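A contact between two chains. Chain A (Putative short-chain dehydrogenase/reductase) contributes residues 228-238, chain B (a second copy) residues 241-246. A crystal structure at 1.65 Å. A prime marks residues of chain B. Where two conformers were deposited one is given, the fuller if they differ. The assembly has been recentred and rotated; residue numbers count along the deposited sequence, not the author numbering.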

ATOM      1  N   GLU A 228      -2.702 -27.439  -1.905  1.00 18.80           N
ATOM      2  CA  GLU A 228      -2.565 -27.955  -0.548  1.00 18.34           C
ATOM      3  C   GLU A 228      -1.216 -27.602   0.071  1.00 21.59           C
ATOM      4  O   GLU A 228      -1.158 -27.209   1.241  1.00 18.77           O
ATOM      5  CB  GLU A 228      -2.772 -29.469  -0.525  1.00 22.38           C
ATOM      6  CG  GLU A 228      -2.529 -30.073   0.850  1.00 20.37           C
ATOM      7  CD  GLU A 228      -3.018 -31.505   0.968  1.00 28.26           C
ATOM      8  OE1 GLU A 228      -3.583 -32.032  -0.018  1.00 31.00           O
ATOM      9  OE2 GLU A 228      -2.837 -32.098   2.057  1.00 29.50           O
ATOM     10  N   GLN A 229      -0.122 -27.724  -0.688  1.00 23.59           N
ATOM     11  CA  GLN A 229       1.214 -27.550  -0.120  0.57 21.96           C
ATOM     12  C   GLN A 229       1.632 -26.091  -0.027  1.00 16.16           C
ATOM     13  O   GLN A 229       2.414 -25.733   0.859  1.00 19.49           O
ATOM     14  CB  GLN A 229       2.256 -28.312  -0.945  0.57 22.24           C
ATOM     15  CG  GLN A 229       2.278 -29.812  -0.725  0.57 28.05           C
ATOM     16  CD  GLN A 229       3.438 -30.477  -1.443  0.57 30.88           C
ATOM     17  OE1 GLN A 229       4.595 -30.083  -1.279  0.57 32.69           O
ATOM     18  NE2 GLN A 229       3.132 -31.480  -2.255  0.57 33.77           N
ATOM     19  N   ASP A 230       1.141 -25.237  -0.928  1.00 16.31           N
ATOM     20  CA  ASP A 230       1.576 -23.839  -0.946  1.00 18.66           C
ATOM     21  C   ASP A 230       0.559 -22.866  -0.365  1.00 14.87           C
ATOM     22  O   ASP A 230       0.956 -21.914   0.310  1.00 16.15           O
ATOM     23  CB  ASP A 230       1.925 -23.408  -2.376  1.00 17.37           C
ATOM     24  CG  ASP A 230       3.186 -24.079  -2.889  1.00 20.96           C
ATOM     25  OD1 ASP A 230       4.212 -24.009  -2.180  1.00 18.56           O
ATOM     26  OD2 ASP A 230       3.147 -24.701  -3.973  1.00 20.58           O
ATOM     27  N   ILE A 231      -0.740 -23.059  -0.609  1.00 15.63           N
ATOM     28  CA  ILE A 231      -1.734 -22.144  -0.050  1.00 18.63           C
ATOM     29  C   ILE A 231      -2.216 -22.625   1.312  1.00 15.98           C
ATOM     30  O   ILE A 231      -2.382 -21.819   2.232  1.00 16.40           O
ATOM     31  CB  ILE A 231      -2.922 -21.956  -1.022  1.00 16.80           C
ATOM     32  CG1 ILE A 231      -2.439 -21.716  -2.457  1.00 16.49           C
ATOM     33  CG2 ILE A 231      -3.826 -20.812  -0.542  1.00 17.66           C
ATOM     34  CD1 ILE A 231      -1.482 -20.534  -2.638  1.00 16.56           C
ATOM     35  N   GLY A 232      -2.431 -23.934   1.444  1.00 16.49           N
ATOM     36  CA  GLY A 232      -2.900 -24.544   2.671  1.00 18.10           C
ATOM     37  C   GLY A 232      -2.229 -24.037   3.938  1.00 18.07           C
ATOM     38  O   GLY A 232      -2.899 -23.630   4.887  1.00 15.51           O
ATOM     39  N   PRO A 233      -0.891 -24.058   3.994  1.00 15.54           N
ATOM     40  CA  PRO A 233      -0.231 -23.639   5.240  1.00 14.23           C
ATOM     41  C   PRO A 233      -0.398 -22.167   5.556  1.00 14.25           C
ATOM     42  O   PRO A 233      -0.372 -21.798   6.737  1.00 15.21           O
ATOM     43  CB  PRO A 233       1.243 -24.008   4.995  1.00 13.56           C
ATOM     44  CG  PRO A 233       1.180 -25.103   3.974  1.00 16.00           C
ATOM     45  CD  PRO A 233       0.070 -24.676   3.063  1.00 17.84           C
ATOM     46  N   ALA A 234      -0.572 -21.309   4.546  1.00 14.27           N
ATOM     47  CA  ALA A 234      -0.859 -19.906   4.832  1.00 14.82           C
ATOM     48  C   ALA A 234      -2.245 -19.759   5.450  1.00 14.95           C
ATOM     49  O   ALA A 234      -2.447 -18.964   6.377  1.00 15.82           O
ATOM     50  CB  ALA A 234      -0.747 -19.076   3.552  1.00 15.37           C
ATOM     51  N   ALA A 235      -3.209 -20.526   4.950  1.00 13.32           N
ATOM     52  CA  ALA A 235      -4.521 -20.565   5.580  1.00 12.82           C
ATOM     53  C   ALA A 235      -4.438 -21.107   7.003  1.00 16.44           C
ATOM     54  O   ALA A 235      -5.105 -20.593   7.910  1.00 18.28           O
ATOM     55  CB  ALA A 235      -5.472 -21.414   4.737  1.00 15.74           C
ATOM     56  N   VAL A 236      -3.645 -22.161   7.218  1.00 13.97           N
ATOM     57  CA  VAL A 236      -3.487 -22.696   8.569  1.00 13.30           C
ATOM     58  C   VAL A 236      -2.928 -21.628   9.507  1.00 16.13           C
ATOM     59  O   VAL A 236      -3.396 -21.471  10.641  1.00 16.47           O
ATOM     60  CB  VAL A 236      -2.600 -23.956   8.546  1.00 14.40           C
ATOM     61  CG1 VAL A 236      -2.236 -24.377   9.974  1.00 17.59           C
ATOM     62  CG2 VAL A 236      -3.329 -25.104   7.847  1.00 15.78           C
ATOM     63  N   PHE A 237      -1.919 -20.877   9.053  1.00 13.53           N
ATOM     64  CA  PHE A 237      -1.388 -19.783   9.864  1.00 14.10           C
ATOM     65  C   PHE A 237      -2.501 -18.845  10.317  1.00 17.58           C
ATOM     66  O   PHE A 237      -2.656 -18.575  11.515  1.00 13.62           O
ATOM     67  CB  PHE A 237      -0.327 -19.009   9.075  1.00 13.48           C
ATOM     68  CG  PHE A 237       0.172 -17.758   9.777  1.00 13.56           C
ATOM     69  CD1 PHE A 237       0.964 -17.849  10.919  1.00 14.45           C
ATOM     70  CD2 PHE A 237      -0.133 -16.501   9.271  1.00 16.26           C
ATOM     71  CE1 PHE A 237       1.421 -16.705  11.563  1.00 14.95           C
ATOM     72  CE2 PHE A 237       0.332 -15.343   9.901  1.00 15.61           C
ATOM     73  CZ  PHE A 237       1.114 -15.450  11.042  1.00 15.76           C
ATOM     74  N   PHE A 238      -3.309 -18.365   9.371  1.00 16.48           N
ATOM     75  CA  PHE A 238      -4.357 -17.405   9.684  1.00 15.26           C
ATOM     76  C   PHE A 238      -5.557 -18.030  10.377  1.00 17.21           C
ATOM     77  O   PHE A 238      -6.483 -17.295  10.744  1.00 17.51           O
ATOM     78  CB  PHE A 238      -4.822 -16.690   8.408  1.00 14.43           C
ATOM     79  CG  PHE A 238      -3.877 -15.616   7.949  1.00 13.73           C
ATOM     80  CD1 PHE A 238      -3.666 -14.491   8.732  1.00 14.85           C
ATOM     81  CD2 PHE A 238      -3.207 -15.722   6.743  1.00 19.95           C
ATOM     82  CE1 PHE A 238      -2.797 -13.493   8.324  1.00 13.41           C
ATOM     83  CE2 PHE A 238      -2.336 -14.733   6.329  1.00 20.33           C
ATOM     84  CZ  PHE A 238      -2.129 -13.617   7.123  1.00 17.56           C
TER
ATOM     85  N   GLU B 241       8.544 -24.061   6.463  1.00 18.09           N
ATOM     86  CA  GLU B 241       7.938 -24.482   5.202  1.00 19.58           C
ATOM     87  C   GLU B 241       6.544 -23.916   5.007  1.00 21.08           C
ATOM     88  O   GLU B 241       6.045 -23.929   3.876  1.00 21.44           O
ATOM     89  CB  GLU B 241       7.853 -26.005   5.111  1.00 20.96           C
ATOM     90  CG  GLU B 241       9.170 -26.683   4.878  1.00 28.86           C
ATOM     91  CD  GLU B 241       9.758 -26.432   3.494  1.00 26.48           C
ATOM     92  OE1 GLU B 241       9.033 -26.009   2.571  1.00 27.58           O
ATOM     93  OE2 GLU B 241      10.960 -26.707   3.320  1.00 27.86           O
ATOM     94  N   MET B 242       5.899 -23.438   6.077  1.00 17.10           N
ATOM     95  CA  MET B 242       4.541 -22.925   5.944  1.00 17.31           C
ATOM     96  C   MET B 242       4.485 -21.743   4.999  1.00 16.95           C
ATOM     97  O   MET B 242       3.458 -21.527   4.342  1.00 17.70           O
ATOM     98  CB  MET B 242       3.979 -22.516   7.306  1.00 20.91           C
ATOM     99  CG  MET B 242       3.815 -23.665   8.281  1.00 21.30           C
ATOM    100  SD  MET B 242       3.110 -23.078   9.833  1.00 19.59           S
ATOM    101  CE  MET B 242       1.389 -22.838   9.369  1.00 19.22           C
ATOM    102  N   SER B 243       5.562 -20.957   4.935  1.00 16.61           N
ATOM    103  CA  SER B 243       5.634 -19.765   4.101  1.00 12.02           C
ATOM    104  C   SER B 243       6.422 -20.013   2.814  1.00 15.60           C
ATOM    105  O   SER B 243       6.941 -19.064   2.219  1.00 15.52           O
ATOM    106  CB  SER B 243       6.256 -18.604   4.892  1.00 15.56           C
ATOM    107  OG  SER B 243       7.579 -18.923   5.323  1.00 16.20           O
ATOM    108  N   ARG B 244       6.510 -21.277   2.370  1.00 13.87           N
ATOM    109  CA  ARG B 244       7.351 -21.627   1.232  1.00 15.02           C
ATOM    110  C   ARG B 244       6.943 -20.931  -0.064  1.00 16.41           C
ATOM    111  O   ARG B 244       7.755 -20.868  -0.996  1.00 18.40           O
ATOM    112  CB  ARG B 244       7.334 -23.148   1.025  1.00 16.88           C
ATOM    113  CG  ARG B 244       5.983 -23.664   0.550  1.00 17.64           C
ATOM    114  CD  ARG B 244       5.792 -25.141   0.832  1.00 20.19           C
ATOM    115  NE  ARG B 244       6.831 -25.990   0.258  1.00 25.33           N
ATOM    116  CZ  ARG B 244       6.762 -26.555  -0.945  1.00 33.64           C
ATOM    117  NH1 ARG B 244       5.710 -26.344  -1.725  1.00 33.20           N
ATOM    118  NH2 ARG B 244       7.751 -27.333  -1.369  1.00 35.29           N
ATOM    119  N   PHE B 245       5.722 -20.392  -0.150  1.00 15.18           N
ATOM    120  CA  PHE B 245       5.255 -19.708  -1.353  1.00 14.38           C
ATOM    121  C   PHE B 245       5.011 -18.218  -1.113  1.00 15.62           C
ATOM    122  O   PHE B 245       4.313 -17.564  -1.903  1.00 15.48           O
ATOM    123  CB  PHE B 245       3.990 -20.403  -1.876  1.00 14.88           C
ATOM    124  CG  PHE B 245       3.785 -20.281  -3.369  1.00 15.38           C
ATOM    125  CD1 PHE B 245       4.810 -20.583  -4.266  1.00 17.20           C
ATOM    126  CD2 PHE B 245       2.541 -19.907  -3.876  1.00 15.04           C
ATOM    127  CE1 PHE B 245       4.605 -20.485  -5.637  1.00 18.62           C
ATOM    128  CE2 PHE B 245       2.327 -19.814  -5.240  1.00 15.83           C
ATOM    129  CZ  PHE B 245       3.356 -20.097  -6.125  1.00 16.92           C
ATOM    130  N   VAL B 246       5.597 -17.662  -0.051  1.00 14.39           N
ATOM    131  CA  VAL B 246       5.418 -16.266   0.345  1.00 12.18           C
ATOM    132  C   VAL B 246       6.792 -15.595   0.353  1.00 14.63           C
ATOM    133  O   VAL B 246       7.689 -16.034   1.079  1.00 14.83           O
ATOM    134  CB  VAL B 246       4.766 -16.151   1.736  1.00 14.15           C
ATOM    135  CG1 VAL B 246       4.544 -14.680   2.118  1.00 14.85           C
ATOM    136  CG2 VAL B 246       3.440 -16.946   1.825  1.00 12.94           C
TER
HETATM  137  O   HOH W   1       3.312 -20.793   1.558  1.00 14.72           O

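The contact pairs one helix of chain A with a short 3-10 segment and the type I turn that follows it in chain B, burying 478 Å² in all. Met242′, Asp230 and Arg244′ cover the most surface.

Met242′ serves the apolar end. Its CA-to-CB bond points sideways, but the unbranched side chain, with chi1 m, chi2 t and chi3 p, brings its terminal methyl back against the helix. There Met242′ CE lies 3.3 Å from Pro233 O, 4.0 Å from Val236 CG1 and 4.2 Å from Phe237 CB. Nearer the backbone, Pro233 CB packs 3.9 Å from Met242′ CB, where Pro233 CA and Met242′ CA are 4.9 Å apart. The CA-to-CB bond of Pro233 points toward chain B, and its compact ring gives this methionine an apolar surface.

Asp230 and Arg244′ supply the charged end. The CA-to-CB bonds of both residues point toward the other stretch, and Arg244′ NH1 donates to Asp230 OD1 at 2.8 Å, a hydrogen bond within a salt bridge. The carboxylate oxygen meets the guanidinium at its edge, near its plane, where the N-H groups are directed. On the same guanidinium, Arg244′ NE donates to Glu241′ OE1 at 3.2 Å, a second salt bridge that ties the arginine to its own chain, while Gln229 OE1 lies over one face. Asp230 is buried, and the arginine supplies one of the partners its carboxylate has there; OD1 is also hydrogen-bonded elsewhere in the structure.

Phe245′ also borders the aspartate: Asp230 OD1 is 3.6 Å from Phe245′ CB, and OD2 lies over one face of the ring. Ile231 CD1 reaches Phe245′ CD2 at 4.3 Å, a small apolar contact apart from the methionine.

Between the charged and apolar ends, water 1 joins the backbones. It donates to Asp230 O and Met242′ O, both at 2.9 Å, and accepts from Phe245′ N at 3.0 Å, satisfying polar groups that have no direct hydrogen bond across the contact.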